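Local coordinates for protein BRIC1 (Synthetic construct, PDB 6FF6) that forms a computationally designed, all-helical, corrugated repeat architecture with a novel fold, at residues M37-L42 with F105-D110; A61-K65 with V80-E84; L138-E142 with K213-Q217; A165-K169 with T184-E188. All coordinates share one frame; numbering follows the deposited sequence.

Contact 1: M37-L42 with F105-D110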
loop_
_atom_site.group_PDB
_atom_site.type_symbol
_atom_site.label_atom_id
_atom_site.label_comp_id
_atom_site.label_asym_id
_atom_site.label_seq_id
_atom_site.Cartn_x
_atom_site.Cartn_y
_atom_site.Cartn_z
ATOM N N MET A 37 12.981 13.996 -19.479
ATOM C CA MET A 37 13.937 12.893 -19.527
ATOM C C MET A 37 13.915 12.223 -20.873
ATOM O O MET A 37 14.982 11.962 -21.434
ATOM C CB MET A 37 13.573 11.842 -18.487
ATOM C CG MET A 37 14.198 12.063 -17.161
ATOM S SD MET A 37 14.197 10.547 -16.190
ATOM C CE MET A 37 14.789 9.410 -17.400
ATOM N N GLU A 38 12.696 11.931 -21.381
ATOM C CA GLU A 38 12.471 11.294 -22.679
ATOM C C GLU A 38 13.138 12.101 -23.832
ATOM O O GLU A 38 13.837 11.530 -24.678
ATOM C CB GLU A 38 10.956 11.165 -22.915
ATOM C CG GLU A 38 10.566 10.703 -24.310
ATOM C CD GLU A 38 10.414 9.214 -24.531
ATOM O OE1 GLU A 38 9.901 8.515 -23.629
ATOM O OE2 GLU A 38 10.785 8.753 -25.633
ATOM N N GLN A 39 12.914 13.420 -23.848
ATOM C CA GLN A 39 13.475 14.266 -24.871
ATOM C C GLN A 39 15.000 14.325 -24.781
ATOM O O GLN A 39 15.668 14.238 -25.815
ATOM C CB GLN A 39 12.842 15.658 -24.835
ATOM C CG GLN A 39 13.230 16.539 -26.038
ATOM C CD GLN A 39 12.679 16.072 -27.380
ATOM O OE1 GLN A 39 11.462 15.973 -27.575
ATOM N NE2 GLN A 39 13.557 15.804 -28.347
ATOM N N HIS A 40 15.551 14.459 -23.556
ATOM C CA HIS A 40 17.001 14.499 -23.347
ATOM C C HIS A 40 17.642 13.170 -23.742
ATOM O O HIS A 40 18.698 13.177 -24.329
ATOM C CB HIS A 40 17.369 14.837 -21.891
ATOM C CG HIS A 40 16.934 16.187 -21.433
ATOM N ND1 HIS A 40 17.213 17.346 -22.175
ATOM C CD2 HIS A 40 16.260 16.538 -20.315
ATOM C CE1 HIS A 40 16.699 18.348 -21.482
ATOM N NE2 HIS A 40 16.110 17.913 -20.358
ATOM N N LEU A 41 17.009 12.047 -23.437
ATOM C CA LEU A 41 17.536 10.743 -23.813
ATOM C C LEU A 41 17.601 10.604 -25.326
ATOM O O LEU A 41 18.570 10.074 -25.864
ATOM C CB LEU A 41 16.681 9.619 -23.225
ATOM C CG LEU A 41 16.934 9.283 -21.771
ATOM C CD1 LEU A 41 15.791 8.453 -21.197
ATOM C CD2 LEU A 41 18.291 8.617 -21.580
ATOM N N LEU A 42 16.568 11.116 -26.001
ATOM C CA LEU A 42 16.453 11.088 -27.440
ATOM C C LEU A 42 17.463 11.985 -28.085
ATOM O O LEU A 42 17.881 11.713 -29.208
ATOM C CB LEU A 42 15.030 11.474 -27.866
ATOM C CG LEU A 42 13.936 10.463 -27.541
ATOM C CD1 LEU A 42 12.610 11.029 -27.878
ATOM C CD2 LEU A 42 14.147 9.150 -28.283
ATOM N N PHE A 105 18.268 2.813 -21.296
ATOM C CA PHE A 105 17.916 4.032 -20.586
ATOM C C PHE A 105 16.486 4.393 -20.875
ATOM O O PHE A 105 15.765 4.806 -19.970
ATOM C CB PHE A 105 18.845 5.183 -20.984
ATOM C CG PHE A 105 20.179 5.244 -20.277
ATOM C CD1 PHE A 105 20.277 5.011 -18.914
ATOM C CD2 PHE A 105 21.333 5.580 -20.964
ATOM C CE1 PHE A 105 21.511 5.106 -18.261
ATOM C CE2 PHE A 105 22.570 5.651 -20.307
ATOM C CZ PHE A 105 22.656 5.372 -18.971
ATOM N N LEU A 106 16.038 4.169 -22.106
ATOM C CA LEU A 106 14.642 4.466 -22.445
ATOM C C LEU A 106 13.703 3.513 -21.743
ATOM O O LEU A 106 12.685 3.932 -21.215
ATOM C CB LEU A 106 14.405 4.502 -23.969
ATOM C CG LEU A 106 15.043 5.680 -24.679
ATOM C CD1 LEU A 106 15.322 5.355 -26.110
ATOM C CD2 LEU A 106 14.213 6.948 -24.504
ATOM N N GLU A 107 14.090 2.251 -21.653
ATOM C CA GLU A 107 13.315 1.227 -20.969
ATOM C C GLU A 107 13.249 1.478 -19.468
ATOM O O GLU A 107 12.209 1.240 -18.862
ATOM C CB GLU A 107 13.873 -0.153 -21.293
ATOM C CG GLU A 107 13.605 -0.551 -22.737
ATOM C CD GLU A 107 13.682 -2.035 -23.044
ATOM O OE1 GLU A 107 14.795 -2.609 -22.970
ATOM O OE2 GLU A 107 12.625 -2.620 -23.379
ATOM N N LEU A 108 14.324 1.998 -18.877
ATOM C CA LEU A 108 14.377 2.343 -17.450
ATOM C C LEU A 108 13.461 3.531 -17.177
ATOM O O LEU A 108 12.767 3.545 -16.161
ATOM C CB LEU A 108 15.826 2.672 -17.027
ATOM C CG LEU A 108 16.809 1.473 -16.980
ATOM C CD1 LEU A 108 18.179 1.913 -16.604
ATOM C CD2 LEU A 108 16.369 0.452 -15.954
ATOM N N LYS A 109 13.460 4.523 -18.109
ATOM C CA LYS A 109 12.584 5.692 -18.092
ATOM C C LYS A 109 11.129 5.180 -18.185
ATOM O O LYS A 109 10.272 5.646 -17.444
ATOM C CB LYS A 109 12.900 6.658 -19.272
ATOM C CG LYS A 109 11.978 7.864 -19.346
ATOM C CD LYS A 109 10.816 7.700 -20.398
ATOM C CE LYS A 109 9.544 8.409 -19.987
ATOM N NZ LYS A 109 8.849 9.096 -21.107
ATOM N N ASP A 110 10.852 4.217 -19.080
ATOM C CA ASP A 110 9.498 3.671 -19.222
ATOM C C ASP A 110 9.079 2.921 -17.987
ATOM O O ASP A 110 7.904 3.013 -17.604
ATOM C CB ASP A 110 9.406 2.749 -20.426
ATOM C CG ASP A 110 9.504 3.463 -21.750
ATOM O OD1 ASP A 110 9.158 4.689 -21.805
ATOM O OD2 ASP A 110 9.908 2.807 -22.744
#
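Phe105 meets Leu41 through its CB, with Leu41 CD2 3.5 Å away and the two side chains crossing at about a right angle. Its ring then leads away to Met83 and Met86 of helix 74-92. Next, Leu106 points its CD2 methyl back across the groove, 3.9 Å from Leu41 CB; the Glu38 side chain crosses that of Leu106 at about a right angle, Glu38 OE2 4.0 Å from Leu106 CD2. Lys109 does two jobs. Its CB and CG slide past Met37, whose CE lies 3.8 Å from Lys109 CG. With CG anti to the backbone N (chi1 177°), the chain then bends repeatedly and brings NZ to 2.8 Å from Glu38 OE1, a salt bridge taken on the anti lone pair of that oxygen; NZ also makes a weak hydrogen bond to Leu34 O. A leucine at Glu38 would probably leave the Lys109 ammonium without its carboxylate mate, steadied by the weak bond to Leu34 O. Asp110 puts OD1 4.3 Å from Glu38 OE1, a like-charge approach that the lysine probably helps to offset. The axes run 10.4 Å apart at 176°, the near-antiparallel pairing of first and last helices in an HPt-like four-helix bundle.

Contact 2: A61-K65 with V80-E84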
loop_
_atom_site.group_PDB
_atom_site.type_symbol
_atom_site.label_atom_id
_atom_site.label_comp_id
_atom_site.label_asym_id
_atom_site.label_seq_id
_atom_site.Cartn_x
_atom_site.Cartn_y
_atom_site.Cartn_z
ATOM N N ALA A 61 15.792 12.413 -12.651
ATOM C CA ALA A 61 15.731 11.126 -11.929
ATOM C C ALA A 61 15.911 11.342 -10.421
ATOM O O ALA A 61 15.169 10.797 -9.631
ATOM C CB ALA A 61 16.789 10.165 -12.459
ATOM N N HIS A 62 16.844 12.196 -10.029
ATOM C CA HIS A 62 17.072 12.487 -8.623
ATOM C C HIS A 62 15.823 13.102 -7.975
ATOM O O HIS A 62 15.446 12.683 -6.863
ATOM C CB HIS A 62 18.281 13.407 -8.484
ATOM C CG HIS A 62 18.713 13.590 -7.069
ATOM N ND1 HIS A 62 18.072 14.492 -6.230
ATOM C CD2 HIS A 62 19.717 12.997 -6.390
ATOM C CE1 HIS A 62 18.709 14.420 -5.076
ATOM N NE2 HIS A 62 19.699 13.528 -5.119
ATOM N N SER A 63 15.173 14.079 -8.676
ATOM C CA SER A 63 13.950 14.701 -8.176
ATOM C C SER A 63 12.832 13.667 -7.945
ATOM O O SER A 63 12.200 13.673 -6.886
ATOM C CB SER A 63 13.476 15.798 -9.113
ATOM O OG SER A 63 14.423 16.853 -9.139
ATOM N N ILE A 64 12.618 12.772 -8.911
ATOM C CA ILE A 64 11.620 11.719 -8.795
ATOM C C ILE A 64 11.935 10.768 -7.613
ATOM O O ILE A 64 11.008 10.393 -6.884
ATOM C CB ILE A 64 11.456 10.975 -10.134
ATOM C CG1 ILE A 64 10.828 11.905 -11.191
ATOM C CG2 ILE A 64 10.633 9.692 -9.951
ATOM C CD1 ILE A 64 10.979 11.467 -12.578
ATOM N N LYS A 65 13.223 10.407 -7.411
ATOM C CA LYS A 65 13.676 9.557 -6.306
ATOM C C LYS A 65 13.239 10.124 -4.958
ATOM O O LYS A 65 12.744 9.374 -4.121
ATOM C CB LYS A 65 15.205 9.431 -6.338
ATOM C CG LYS A 65 15.804 8.482 -5.304
ATOM C CD LYS A 65 16.810 9.182 -4.384
ATOM C CE LYS A 65 18.137 9.527 -5.022
ATOM N NZ LYS A 65 19.229 9.633 -4.014
ATOM N N VAL A 80 14.216 4.043 -10.074
ATOM C CA VAL A 80 14.953 5.301 -10.155
ATOM C C VAL A 80 16.408 5.079 -9.761
ATOM O O VAL A 80 17.294 5.557 -10.474
ATOM C CB VAL A 80 14.296 6.423 -9.318
ATOM C CG1 VAL A 80 15.097 7.701 -9.397
ATOM C CG2 VAL A 80 12.876 6.680 -9.774
ATOM N N GLU A 81 16.665 4.338 -8.654
ATOM C CA GLU A 81 18.034 4.022 -8.186
ATOM C C GLU A 81 18.826 3.390 -9.327
ATOM O O GLU A 81 19.988 3.716 -9.540
ATOM C CB GLU A 81 18.026 3.020 -7.016
ATOM C CG GLU A 81 17.554 3.530 -5.660
ATOM C CD GLU A 81 17.540 2.467 -4.565
ATOM O OE1 GLU A 81 18.552 1.733 -4.458
ATOM O OE2 GLU A 81 16.540 2.363 -3.809
ATOM N N LEU A 82 18.180 2.493 -10.061
ATOM C CA LEU A 82 18.777 1.767 -11.157
ATOM C C LEU A 82 19.151 2.665 -12.276
ATOM O O LEU A 82 20.282 2.591 -12.728
ATOM C CB LEU A 82 17.842 0.651 -11.600
ATOM C CG LEU A 82 18.423 -0.510 -12.376
ATOM C CD1 LEU A 82 19.422 -1.293 -11.556
ATOM C CD2 LEU A 82 17.325 -1.442 -12.743
ATOM N N MET A 83 18.266 3.579 -12.679
ATOM C CA MET A 83 18.627 4.530 -13.719
ATOM C C MET A 83 19.742 5.478 -13.217
ATOM O O MET A 83 20.733 5.701 -13.903
ATOM C CB MET A 83 17.430 5.311 -14.256
ATOM C CG MET A 83 17.844 6.250 -15.390
ATOM S SD MET A 83 16.713 6.282 -16.756
ATOM C CE MET A 83 17.619 7.138 -17.866
ATOM N N GLU A 84 19.585 5.986 -12.007
ATOM C CA GLU A 84 20.532 6.886 -11.368
ATOM C C GLU A 84 21.910 6.348 -11.454
ATOM O O GLU A 84 22.769 7.049 -11.947
ATOM C CB GLU A 84 20.158 7.098 -9.899
ATOM C CG GLU A 84 19.997 8.559 -9.536
ATOM C CD GLU A 84 19.993 8.871 -8.056
ATOM O OE1 GLU A 84 20.015 7.925 -7.236
ATOM O OE2 GLU A 84 19.978 10.076 -7.718
#
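Lys65 and Val80 bring the backbones of helices 51-71 and 74-92 closest here, their CA atoms 5.9 Å apart. The short axes lie 9.5 Å apart and run antiparallel with a signed crossing angle of -155°, so the two helices are splayed noticeably. Val80 carries the apolar part of the contact. Its CG1 methyl, anti to the backbone N (chi1 179°), packs tightly on the backbone of the other helix, 3.1 Å from Ala61 O and 3.5 Å from Lys65 CB. Its second methyl, CG2, meets Ile64 CG2 at 3.8 Å, the two side chains crossing at about a right angle, while Ile64 continues to Leu33 and Leu34 of helix 23-42. Nearer the surface, the extended Glu84 sends its carboxylate between His62 and Lys65. The imidazole offers a carbon: His62 CD2 is 3.2 Å from Glu84 OE2, with ring and carboxylate planes 50° apart. Lys65 comes across Glu84 and lays its last methylene on the acid, Lys65 CE being 3.3 Å from Glu84 OE2, whereas Lys65 NZ stays 3.7 Å from Glu84 OE1, a long ion pair. His62 and Lys65 have the spacing of the His-x-x-Lys signature of natural HPt domains, probably a legacy of that family. With no hydrogen bond across it, the contact probably depends on the valine's packing, with only loose electrostatic help from the acid.

Contact 3: L138-E142 with K213-Q217; sequences LKVME and KDIMQ
Leu138 and Lys213 meet in the antiparallel seam between helices 125-146 and 203-224, consistent with the first and last helices of an HPt-type four-helix bundle. The short axes are 10.6 Å apart at 172°, and side chains span the space between them. Leu138 has a different neighbour on each branch. CD2 lies 3.7 Å from Met216 CE, and the same methyl of Met216 is 4.2 Å from Met141 CE, the two methionines crossing at about a right angle. CD1 makes a tight methyl-to-oxygen approach, 3.1 Å from Gln217 OE1. That amide is turned by a bend in its chain (chi2 62°), and its NE2 is held by hydrogen bonds to Asp135 OD1 and Asp221 OD1, which fix the carbonyl oxygen on the leucine side. Lys213 runs its aliphatic part over Leu138, with Lys213 CE 3.8 Å from Leu138 CB. Its ammonium ends between two acids: Lys213 NZ is 3.8 Å from Glu142 OE2 and 3.9 Å from Asp214 OD1, both long ion pairs. The two carboxylates approach each other, and the shared lysine probably moderates their repulsion. On the inner side, Met216 packs on Thr183, Thr184 and Met187 of helix 178-196, while Leu138 reaches Ile168 and Met141 reaches Ala164 and Ala165 of helix 155-174. Ile215 packs on Ser233 and Ile237 of helix 231-247, and Val140 on Leu104 of the second subunit.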
loop_
_atom_site.group_PDB
_atom_site.type_symbol
_atom_site.label_atom_id
_atom_site.label_comp_id
_atom_site.label_asym_id
_atom_site.label_seq_id
_atom_site.Cartn_x
_atom_site.Cartn_y
_atom_site.Cartn_z
ATOM N N LEU A 138 -21.260 4.502 9.035
ATOM C CA LEU A 138 -22.480 5.299 9.011
ATOM C C LEU A 138 -23.531 4.669 9.896
ATOM O O LEU A 138 -24.252 5.377 10.618
ATOM C CB LEU A 138 -22.975 5.494 7.567
ATOM C CG LEU A 138 -22.092 6.419 6.697
ATOM C CD1 LEU A 138 -22.464 6.332 5.242
ATOM C CD2 LEU A 138 -22.143 7.845 7.192
ATOM N N LYS A 139 -23.557 3.319 9.907
ATOM C CA LYS A 139 -24.463 2.533 10.763
ATOM C C LYS A 139 -24.119 2.759 12.220
ATOM O O LYS A 139 -25.013 2.987 13.042
ATOM C CB LYS A 139 -24.414 1.042 10.418
ATOM C CG LYS A 139 -25.243 0.663 9.197
ATOM C CD LYS A 139 -25.304 -0.850 9.020
ATOM C CE LYS A 139 -26.065 -1.253 7.777
ATOM N NZ LYS A 139 -26.248 -2.734 7.700
ATOM N N VAL A 140 -22.818 2.741 12.535
ATOM C CA VAL A 140 -22.349 2.980 13.899
ATOM C C VAL A 140 -22.761 4.393 14.370
ATOM O O VAL A 140 -23.348 4.531 15.454
ATOM C CB VAL A 140 -20.837 2.694 14.051
ATOM C CG1 VAL A 140 -20.339 3.061 15.449
ATOM C CG2 VAL A 140 -20.526 1.226 13.746
ATOM N N MET A 141 -22.494 5.420 13.512
ATOM C CA MET A 141 -22.825 6.834 13.740
ATOM C C MET A 141 -24.307 6.986 14.038
ATOM O O MET A 141 -24.663 7.610 15.046
ATOM C CB MET A 141 -22.476 7.672 12.503
ATOM C CG MET A 141 -21.033 8.091 12.445
ATOM S SD MET A 141 -20.634 9.048 10.934
ATOM C CE MET A 141 -21.113 10.666 11.444
ATOM N N GLU A 142 -25.153 6.374 13.161
ATOM C CA GLU A 142 -26.608 6.362 13.235
ATOM C C GLU A 142 -27.106 5.942 14.607
ATOM O O GLU A 142 -27.886 6.660 15.242
ATOM C CB GLU A 142 -27.180 5.426 12.163
ATOM C CG GLU A 142 -28.688 5.513 12.027
ATOM C CD GLU A 142 -29.245 4.527 11.024
ATOM O OE1 GLU A 142 -29.146 3.307 11.289
ATOM O OE2 GLU A 142 -29.771 4.968 9.974
ATOM N N LYS A 213 -26.598 11.932 8.016
ATOM C CA LYS A 213 -26.197 10.533 7.794
ATOM C C LYS A 213 -26.828 9.995 6.498
ATOM O O LYS A 213 -26.126 9.463 5.658
ATOM C CB LYS A 213 -26.512 9.637 9.024
ATOM C CG LYS A 213 -26.110 8.149 8.905
ATOM C CD LYS A 213 -27.238 7.283 8.276
ATOM C CE LYS A 213 -26.754 5.991 7.635
ATOM N NZ LYS A 213 -27.782 5.390 6.730
ATOM N N ASP A 214 -28.137 10.157 6.338
ATOM C CA ASP A 214 -28.873 9.700 5.151
ATOM C C ASP A 214 -28.308 10.303 3.854
ATOM O O ASP A 214 -28.117 9.581 2.851
ATOM C CB ASP A 214 -30.385 9.981 5.306
ATOM C CG ASP A 214 -31.065 9.228 6.456
ATOM O OD1 ASP A 214 -30.503 8.209 6.928
ATOM O OD2 ASP A 214 -32.166 9.647 6.874
ATOM N N ILE A 215 -28.014 11.629 3.894
ATOM C CA ILE A 215 -27.445 12.368 2.765
ATOM C C ILE A 215 -26.048 11.813 2.448
ATOM O O ILE A 215 -25.721 11.624 1.272
ATOM C CB ILE A 215 -27.390 13.903 3.042
ATOM C CG1 ILE A 215 -28.795 14.545 3.256
ATOM C CG2 ILE A 215 -26.592 14.649 1.963
ATOM C CD1 ILE A 215 -29.830 14.417 2.139
ATOM N N MET A 216 -25.226 11.581 3.487
ATOM C CA MET A 216 -23.869 11.050 3.337
ATOM C C MET A 216 -23.878 9.646 2.712
ATOM O O MET A 216 -23.016 9.347 1.887
ATOM C CB MET A 216 -23.123 11.061 4.673
ATOM C CG MET A 216 -22.821 12.465 5.177
ATOM S SD MET A 216 -21.967 12.594 6.784
ATOM C CE MET A 216 -22.794 11.473 7.733
ATOM N N GLN A 217 -24.887 8.828 3.046
ATOM C CA GLN A 217 -25.088 7.497 2.475
ATOM C C GLN A 217 -25.422 7.599 0.981
ATOM O O GLN A 217 -24.879 6.855 0.176
ATOM C CB GLN A 217 -26.216 6.754 3.203
ATOM C CG GLN A 217 -26.316 5.277 2.787
ATOM C CD GLN A 217 -25.065 4.465 3.108
ATOM O OE1 GLN A 217 -24.658 4.344 4.270
ATOM N NE2 GLN A 217 -24.436 3.891 2.086
#

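Contact 4: A165-K169 with T184-E188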
loop_
_atom_site.group_PDB
_atom_site.type_symbol
_atom_site.label_atom_id
_atom_site.label_comp_id
_atom_site.label_asym_id
_atom_site.label_seq_id
_atom_site.Cartn_x
_atom_site.Cartn_y
_atom_site.Cartn_z
ATOM N N ALA A 165 -16.856 10.245 11.715
ATOM C CA ALA A 165 -17.001 11.323 10.746
ATOM C C ALA A 165 -15.628 11.758 10.242
ATOM O O ALA A 165 -15.466 11.965 9.035
ATOM C CB ALA A 165 -17.725 12.507 11.376
ATOM N N HIS A 166 -14.641 11.874 11.160
ATOM C CA HIS A 166 -13.266 12.254 10.838
ATOM C C HIS A 166 -12.654 11.282 9.825
ATOM O O HIS A 166 -11.990 11.728 8.883
ATOM C CB HIS A 166 -12.402 12.327 12.103
ATOM C CG HIS A 166 -10.976 12.709 11.834
ATOM N ND1 HIS A 166 -10.622 14.010 11.504
ATOM C CD2 HIS A 166 -9.859 11.945 11.854
ATOM C CE1 HIS A 166 -9.309 13.998 11.340
ATOM N NE2 HIS A 166 -8.804 12.779 11.541
ATOM N N PHE A 167 -12.891 9.962 10.006
ATOM C CA PHE A 167 -12.387 8.958 9.070
ATOM C C PHE A 167 -12.988 9.158 7.671
ATOM O O PHE A 167 -12.243 9.203 6.683
ATOM C CB PHE A 167 -12.658 7.528 9.561
ATOM C CG PHE A 167 -12.341 6.458 8.529
ATOM C CD1 PHE A 167 -11.023 6.082 8.271
ATOM C CD2 PHE A 167 -13.356 5.857 7.788
ATOM C CE1 PHE A 167 -10.733 5.111 7.313
ATOM C CE2 PHE A 167 -13.063 4.877 6.836
ATOM C CZ PHE A 167 -11.755 4.511 6.608
ATOM N N ILE A 168 -14.333 9.271 7.602
ATOM C CA ILE A 168 -15.064 9.439 6.353
ATOM C C ILE A 168 -14.588 10.679 5.626
ATOM O O ILE A 168 -14.325 10.610 4.431
ATOM C CB ILE A 168 -16.588 9.391 6.542
ATOM C CG1 ILE A 168 -17.036 8.036 7.172
ATOM C CG2 ILE A 168 -17.267 9.596 5.192
ATOM C CD1 ILE A 168 -18.444 8.039 7.829
ATOM N N LYS A 169 -14.397 11.785 6.355
ATOM C CA LYS A 169 -13.878 13.022 5.787
ATOM C C LYS A 169 -12.498 12.804 5.201
ATOM O O LYS A 169 -12.282 13.147 4.038
ATOM C CB LYS A 169 -13.847 14.145 6.831
ATOM C CG LYS A 169 -13.451 15.494 6.233
ATOM C CD LYS A 169 -12.982 16.474 7.275
ATOM C CE LYS A 169 -11.579 16.243 7.794
ATOM N NZ LYS A 169 -11.210 17.219 8.854
ATOM N N THR A 184 -19.435 15.839 5.617
ATOM C CA THR A 184 -18.855 15.225 6.807
ATOM C C THR A 184 -18.053 16.234 7.621
ATOM O O THR A 184 -18.145 16.210 8.839
ATOM C CB THR A 184 -18.005 14.033 6.437
ATOM O OG1 THR A 184 -17.147 14.383 5.365
ATOM C CG2 THR A 184 -18.807 12.828 6.062
ATOM N N HIS A 185 -17.299 17.139 6.964
ATOM C CA HIS A 185 -16.509 18.152 7.668
ATOM C C HIS A 185 -17.372 19.092 8.484
ATOM O O HIS A 185 -17.032 19.387 9.631
ATOM C CB HIS A 185 -15.630 18.977 6.726
ATOM C CG HIS A 185 -14.423 19.570 7.405
ATOM N ND1 HIS A 185 -14.151 19.339 8.755
ATOM C CD2 HIS A 185 -13.408 20.294 6.880
ATOM C CE1 HIS A 185 -13.002 19.951 9.002
ATOM N NE2 HIS A 185 -12.515 20.540 7.908
ATOM N N LEU A 186 -18.481 19.573 7.894
ATOM C CA LEU A 186 -19.404 20.459 8.584
ATOM C C LEU A 186 -20.018 19.797 9.805
ATOM O O LEU A 186 -20.137 20.450 10.841
ATOM C CB LEU A 186 -20.486 20.962 7.645
ATOM C CG LEU A 186 -20.041 21.999 6.635
ATOM C CD1 LEU A 186 -21.108 22.239 5.625
ATOM C CD2 LEU A 186 -19.680 23.314 7.301
ATOM N N MET A 187 -20.378 18.504 9.698
ATOM C CA MET A 187 -20.939 17.758 10.814
ATOM C C MET A 187 -19.837 17.534 11.867
ATOM O O MET A 187 -20.099 17.668 13.060
ATOM C CB MET A 187 -21.528 16.436 10.319
ATOM C CG MET A 187 -22.181 15.608 11.387
ATOM S SD MET A 187 -22.904 14.147 10.621
ATOM C CE MET A 187 -23.635 13.397 11.963
ATOM N N GLU A 188 -18.597 17.251 11.416
ATOM C CA GLU A 188 -17.436 17.033 12.279
ATOM C C GLU A 188 -17.175 18.223 13.189
ATOM O O GLU A 188 -16.965 18.028 14.381
ATOM C CB GLU A 188 -16.191 16.729 11.439
ATOM C CG GLU A 188 -14.964 16.375 12.254
ATOM C CD GLU A 188 -13.656 16.379 11.496
ATOM O OE1 GLU A 188 -13.606 16.957 10.389
ATOM O OE2 GLU A 188 -12.669 15.816 12.016
#
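His166 ND1 gives its hydrogen to Glu188 OE2 at 2.8 Å with an N-H...O angle of 150°. The acceptor lies near the imidazole plane, but the donor stands 27° out of the carboxylate plane on the syn side. At the other oxygen, Lys169 NZ makes a salt bridge to Glu188 OE1 of 2.9 Å along the syn lone pair; His185 ND1 is also 2.9 Å from Glu188 OE1. An alanine in place of Glu188 would probably leave the Lys169 ammonium without its counter-charge and His166 ND1 without its acceptor, setting that ring free to turn. Lys169 approaches over a face of His185: CD sits 3.6 Å from the ring centroid in a CH-pi contact, and a bend at chi3 (77°) turns NZ back over the ring toward the acid. The two helices, 155-174 and 178-196, are consistent with the second and third of an HPt-like four-helix bundle, antiparallel with their axes 8.9 Å apart, and His166 and Lys169 keep the His-x-x-Lys spacing of that family. Next to this polar group, the CB of Thr184 points toward helix 155-174. Its hydroxyl has a single proton to share between two carbonyls of its own helix, Leu180 O and Gln181 O, and Thr184 OG1 lies 3.6 Å from Lys169 CB. The methyl Thr184 CG2 meets Ile168 CG2 at 3.7 Å, the two side chains crossing at about a right angle, and Ile168 goes on to Leu138 of helix 125-146.

How the contacts relate
Contacts 1 and 2 belong to one HPt-like bundle, contacts 3 and 4 to the other; centres within each pair lie 12 and 11 Å apart, against 38 to 50 Å between bundles. Contacts 1 and 3 join the first and last helices of their bundles across wide, nearly antiparallel seams, whereas contacts 2 and 4 join the closer, more splayed second and third helices. All four are partly buried; the charged groups of contacts 2 and 3 are partly exposed, while Lys109 of contact 1 and Glu188 of contact 4 are buried. Met83 ties contact 2 to contact 1, and Met216 with Met141 ties contact 3 to contact 4. Equivalent places differ in chemistry: the lysine bridge is short in contact 1 but long in contact 3, while contact 4 has hydrogen bonds where contact 2 has none.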